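Local structure of vacuolar aminopeptidase 1 (Saccharomyces cerevisiae, 5JGF) at residues E109-L123 / K180-T192. The protein removes N-terminal amino acids, preferably neutral or hydrophobic ones, from peptides as a zinc-dependent dodecameric M18 aminopeptidase of the yeast vacuole. Sequence-based numbering, arbitrary orientation.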
loop_
_atom_site.group_PDB
_atom_site.type_symbol
_atom_site.label_atom_id
_atom_site.label_comp_id
_atom_site.label_asym_id
_atom_site.label_seq_id
_atom_site.Cartn_x
_atom_site.Cartn_y
_atom_site.Cartn_z
ATOM N N GLU D 109 23.094 -5.344 34.246
ATOM C CA GLU D 109 23.053 -4.142 35.069
ATOM C C GLU D 109 22.692 -4.544 36.497
ATOM O O GLU D 109 22.033 -3.797 37.220
ATOM C CB GLU D 109 22.027 -3.134 34.538
ATOM C CG GLU D 109 22.263 -2.642 33.111
ATOM C CD GLU D 109 23.653 -2.059 32.884
ATOM O OE1 GLU D 109 24.212 -1.438 33.809
ATOM O OE2 GLU D 109 24.179 -2.211 31.763
ATOM N N GLY D 110 23.117 -5.743 36.891
ATOM C CA GLY D 110 22.848 -6.213 38.239
ATOM C C GLY D 110 21.670 -7.155 38.411
ATOM O O GLY D 110 21.558 -7.825 39.435
ATOM N N TYR D 111 20.788 -7.214 37.418
ATOM C CA TYR D 111 19.619 -8.082 37.497
ATOM C C TYR D 111 19.934 -9.530 37.169
ATOM O O TYR D 111 20.648 -9.818 36.208
ATOM C CB TYR D 111 18.534 -7.606 36.536
ATOM C CG TYR D 111 17.731 -6.427 37.025
ATOM C CD1 TYR D 111 16.569 -6.612 37.775
ATOM C CD2 TYR D 111 18.117 -5.125 36.714
ATOM C CE1 TYR D 111 15.805 -5.525 38.194
ATOM C CE2 TYR D 111 17.364 -4.038 37.129
ATOM C CZ TYR D 111 16.211 -4.243 37.864
ATOM O OH TYR D 111 15.457 -3.155 38.241
ATOM N N GLY D 112 19.388 -10.435 37.973
ATOM C CA GLY D 112 19.576 -11.849 37.735
ATOM C C GLY D 112 18.361 -12.319 36.957
ATOM O O GLY D 112 17.227 -11.977 37.307
ATOM N N ARG D 113 18.596 -13.072 35.887
ATOM C CA ARG D 113 17.522 -13.600 35.048
ATOM C C ARG D 113 17.834 -15.058 34.727
ATOM O O ARG D 113 18.972 -15.495 34.874
ATOM C CB ARG D 113 17.432 -12.815 33.733
ATOM C CG ARG D 113 17.032 -11.350 33.893
ATOM C CD ARG D 113 16.949 -10.655 32.542
ATOM N NE ARG D 113 18.252 -10.573 31.883
ATOM C CZ ARG D 113 18.439 -10.101 30.655
ATOM N NH1 ARG D 113 17.403 -9.667 29.945
ATOM N NH2 ARG D 113 19.659 -10.063 30.133
ATOM N N ILE D 114 16.822 -15.811 34.310
ATOM C CA ILE D 114 17.034 -17.204 33.934
ATOM C C ILE D 114 16.483 -17.427 32.534
ATOM O O ILE D 114 15.424 -16.908 32.183
ATOM C CB ILE D 114 16.349 -18.201 34.906
ATOM C CG1 ILE D 114 14.877 -17.835 35.094
ATOM C CG2 ILE D 114 17.093 -18.220 36.237
ATOM C CD1 ILE D 114 14.095 -18.868 35.896
ATOM N N ALA D 115 17.217 -18.192 31.735
ATOM C CA ALA D 115 16.799 -18.492 30.372
ATOM C C ALA D 115 15.732 -19.581 30.420
ATOM O O ALA D 115 15.931 -20.630 31.036
ATOM C CB ALA D 115 17.996 -18.953 29.554
ATOM N N VAL D 116 14.601 -19.326 29.772
ATOM C CA VAL D 116 13.492 -20.273 29.762
ATOM C C VAL D 116 12.872 -20.390 28.376
ATOM O O VAL D 116 13.179 -19.605 27.478
ATOM C CB VAL D 116 12.380 -19.840 30.752
ATOM C CG1 VAL D 116 12.948 -19.732 32.163
ATOM C CG2 VAL D 116 11.790 -18.498 30.323
ATOM N N ALA D 117 11.989 -21.370 28.215
ATOM C CA ALA D 117 11.311 -21.597 26.944
ATOM C C ALA D 117 9.840 -21.892 27.209
ATOM O O ALA D 117 9.481 -22.429 28.259
ATOM C CB ALA D 117 11.956 -22.765 26.206
ATOM N N PRO D 118 8.964 -21.541 26.260
ATOM C CA PRO D 118 7.537 -21.797 26.456
ATOM C C PRO D 118 7.162 -23.246 26.162
ATOM O O PRO D 118 7.704 -23.861 25.247
ATOM C CB PRO D 118 6.886 -20.838 25.467
ATOM C CG PRO D 118 7.842 -20.900 24.301
ATOM C CD PRO D 118 9.210 -20.863 24.972
ATOM N N TYR D 119 6.256 -23.790 26.967
ATOM C CA TYR D 119 5.739 -25.139 26.759
ATOM C C TYR D 119 4.308 -24.823 26.343
ATOM O O TYR D 119 3.465 -24.517 27.182
ATOM C CB TYR D 119 5.737 -25.952 28.062
ATOM C CG TYR D 119 5.094 -27.315 27.901
ATOM C CD1 TYR D 119 5.789 -28.374 27.317
ATOM C CD2 TYR D 119 3.767 -27.528 28.283
ATOM C CE1 TYR D 119 5.176 -29.618 27.115
ATOM C CE2 TYR D 119 3.145 -28.762 28.084
ATOM C CZ TYR D 119 3.855 -29.802 27.500
ATOM O OH TYR D 119 3.244 -31.020 27.311
ATOM N N GLY D 120 4.030 -24.879 25.047
ATOM C CA GLY D 120 2.706 -24.512 24.589
ATOM C C GLY D 120 2.726 -23.000 24.403
ATOM O O GLY D 120 3.798 -22.386 24.471
ATOM N N GLY D 121 1.560 -22.392 24.200
ATOM C CA GLY D 121 1.499 -20.955 23.974
ATOM C C GLY D 121 1.578 -20.025 25.174
ATOM O O GLY D 121 0.634 -19.287 25.453
ATOM N N THR D 122 2.702 -20.042 25.883
ATOM C CA THR D 122 2.872 -19.176 27.045
ATOM C C THR D 122 3.820 -18.020 26.727
ATOM O O THR D 122 4.119 -17.757 25.562
ATOM C CB THR D 122 3.423 -19.962 28.253
ATOM O OG1 THR D 122 4.691 -20.535 27.914
ATOM C CG2 THR D 122 2.453 -21.077 28.650
ATOM N N LEU D 123 4.290 -17.333 27.764
ATOM C CA LEU D 123 5.194 -16.196 27.588
ATOM C C LEU D 123 4.560 -15.102 26.739
ATOM O O LEU D 123 5.223 -14.465 25.916
ATOM C CB LEU D 123 6.520 -16.639 26.956
ATOM C CG LEU D 123 7.388 -17.561 27.818
ATOM C CD1 LEU D 123 8.669 -17.900 27.075
ATOM C CD2 LEU D 123 7.705 -16.885 29.147
ATOM N N LYS D 180 9.360 -13.697 22.545
ATOM C CA LYS D 180 9.492 -14.700 23.601
ATOM C C LYS D 180 10.922 -15.034 24.017
ATOM O O LYS D 180 11.141 -15.607 25.084
ATOM C CB LYS D 180 8.760 -15.986 23.201
ATOM C CG LYS D 180 7.257 -15.796 23.013
ATOM C CD LYS D 180 6.530 -17.127 22.871
ATOM C CE LYS D 180 7.000 -17.914 21.648
ATOM N NZ LYS D 180 6.679 -17.205 20.373
ATOM N N GLU D 181 11.896 -14.676 23.189
ATOM C CA GLU D 181 13.290 -14.950 23.517
ATOM C C GLU D 181 13.993 -13.749 24.154
ATOM O O GLU D 181 14.744 -13.900 25.118
ATOM C CB GLU D 181 14.042 -15.382 22.253
ATOM C CG GLU D 181 15.547 -15.597 22.417
ATOM C CD GLU D 181 15.893 -16.723 23.378
ATOM O OE1 GLU D 181 15.143 -17.720 23.429
ATOM O OE2 GLU D 181 16.931 -16.613 24.071
ATOM N N ASP D 182 13.737 -12.553 23.629
ATOM C CA ASP D 182 14.406 -11.357 24.131
ATOM C C ASP D 182 13.642 -10.443 25.077
ATOM O O ASP D 182 14.254 -9.654 25.792
ATOM C CB ASP D 182 14.898 -10.503 22.958
ATOM C CG ASP D 182 15.849 -11.252 22.052
ATOM O OD1 ASP D 182 16.692 -12.002 22.580
ATOM O OD2 ASP D 182 15.759 -11.077 20.819
ATOM N N GLN D 183 12.318 -10.528 25.092
ATOM C CA GLN D 183 11.564 -9.625 25.948
ATOM C C GLN D 183 10.836 -10.242 27.134
ATOM O O GLN D 183 10.718 -9.611 28.183
ATOM C CB GLN D 183 10.582 -8.821 25.089
ATOM C CG GLN D 183 11.274 -8.030 23.976
ATOM C CD GLN D 183 10.313 -7.169 23.175
ATOM O OE1 GLN D 183 9.343 -7.664 22.604
ATOM N NE2 GLN D 183 10.587 -5.871 23.124
ATOM N N THR D 184 10.353 -11.468 26.984
ATOM C CA THR D 184 9.634 -12.110 28.079
ATOM C C THR D 184 10.568 -13.026 28.864
ATOM O O THR D 184 10.411 -14.248 28.855
ATOM C CB THR D 184 8.441 -12.918 27.541
ATOM O OG1 THR D 184 8.916 -13.928 26.651
ATOM C CG2 THR D 184 7.482 -12.009 26.786
ATOM N N ILE D 185 11.539 -12.422 29.541
ATOM C CA ILE D 185 12.519 -13.171 30.319
ATOM C C ILE D 185 12.273 -12.989 31.814
ATOM O O ILE D 185 12.170 -11.868 32.311
ATOM C CB ILE D 185 13.960 -12.713 29.974
ATOM C CG1 ILE D 185 14.182 -12.810 28.459
ATOM C CG2 ILE D 185 14.980 -13.584 30.703
ATOM C CD1 ILE D 185 15.518 -12.246 27.983
ATOM N N PRO D 186 12.167 -14.103 32.556
ATOM C CA PRO D 186 11.927 -13.997 33.997
ATOM C C PRO D 186 13.090 -13.366 34.754
ATOM O O PRO D 186 14.252 -13.730 34.546
ATOM C CB PRO D 186 11.706 -15.450 34.429
ATOM C CG PRO D 186 11.264 -16.143 33.159
ATOM C CD PRO D 186 12.149 -15.508 32.119
ATOM N N VAL D 187 12.765 -12.416 35.626
ATOM C CA VAL D 187 13.759 -11.757 36.463
ATOM C C VAL D 187 13.692 -12.525 37.777
ATOM O O VAL D 187 12.617 -12.671 38.364
ATOM C CB VAL D 187 13.403 -10.274 36.695
ATOM C CG1 VAL D 187 14.294 -9.680 37.778
ATOM C CG2 VAL D 187 13.574 -9.501 35.394
ATOM N N ILE D 188 14.838 -13.021 38.232
ATOM C CA ILE D 188 14.875 -13.819 39.446
ATOM C C ILE D 188 15.478 -13.116 40.663
ATOM O O ILE D 188 15.241 -13.526 41.798
ATOM C CB ILE D 188 15.611 -15.159 39.156
ATOM C CG1 ILE D 188 15.412 -16.139 40.310
ATOM C CG2 ILE D 188 17.089 -14.902 38.896
ATOM C CD1 ILE D 188 15.730 -17.579 39.934
ATOM N N GLY D 189 16.246 -12.055 40.445
ATOM C CA GLY D 189 16.815 -11.353 41.584
ATOM C C GLY D 189 17.696 -10.167 41.251
ATOM O O GLY D 189 17.803 -9.756 40.098
ATOM N N PHE D 190 18.306 -9.600 42.286
ATOM C CA PHE D 190 19.222 -8.479 42.143
ATOM C C PHE D 190 20.161 -8.628 43.330
ATOM O O PHE D 190 19.988 -7.985 44.362
ATOM C CB PHE D 190 18.493 -7.135 42.217
ATOM C CG PHE D 190 19.298 -5.994 41.665
ATOM C CD1 PHE D 190 19.218 -5.661 40.318
ATOM C CD2 PHE D 190 20.197 -5.303 42.472
ATOM C CE1 PHE D 190 20.024 -4.663 39.780
ATOM C CE2 PHE D 190 21.010 -4.302 41.941
ATOM C CZ PHE D 190 20.923 -3.982 40.595
ATOM N N PRO D 191 21.167 -9.502 43.200
ATOM C CA PRO D 191 22.135 -9.750 44.268
ATOM C C PRO D 191 23.079 -8.602 44.611
ATOM O O PRO D 191 23.285 -7.686 43.819
ATOM C CB PRO D 191 22.890 -10.971 43.762
ATOM C CG PRO D 191 22.908 -10.755 42.288
ATOM C CD PRO D 191 21.485 -10.310 42.007
ATOM N N THR D 192 23.650 -8.673 45.808
ATOM C CA THR D 192 24.603 -7.682 46.290
ATOM C C THR D 192 25.858 -8.456 46.692
ATOM O O THR D 192 25.793 -9.650 46.964
ATOM C CB THR D 192 24.049 -6.905 47.503
ATOM O OG1 THR D 192 23.601 -7.827 48.500
ATOM C CG2 THR D 192 22.881 -6.018 47.079
HETATM O O HOH W 1 23.560 -7.460 41.170
#
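A chi1 of -162° turns the Phe190 ring away from its own backbone N and in toward Tyr111, whose ring (chi1 -79°) stands beside its N, and the two form a T-shaped stack. Phe190 presents its edge, CD1 lying over the centre of the tyrosine face, with the planes at 80° and the centroids 4.8 Å apart. One face of the same phenylalanine lies against the peptide of Gly110, whose O is 3.3 Å from Phe190 CD1. A water bridges Gly110 O and Pro191 O, donating to both. CG1 of Val187 reaches the tyrosine from the edge.

Beyond the rings, the two segments pair antiparallel through a classic beta bulge: Ile188 and Gly189 both face Gly112. Gly112 N donates almost straight to Gly189 O (2.7 Å). Gly112 O is gripped twice from one face of its carbonyl plane, by Ile188 N at 2.8 Å and Gly189 N at 3.3 Å. Past the bulge, the bond from Ile114 N to Pro186 O is weak, and apolar packing takes over. CG2 of Val116 touches CD of Pro186 at 3.5 Å, while CG1 of Ile114 crosses the proline ring at CB. Farther along, Leu123 crosses Thr184 at a slant, Leu123 CB lying 3.6 Å from Thr184 OG1.

Arg113 NH1 and Ile185 O hydrogen-bond to Asn352 of a second subunit, to which the backbone of Ile188 also bonds. Within the chain, strand 187-189 is an outermost strand of the antiparallel sheet, beside strand 112-119, which pairs on its other side with strand 96-99; Leu240 of strand 233-242 packs against Ile114, Val116 and Pro186.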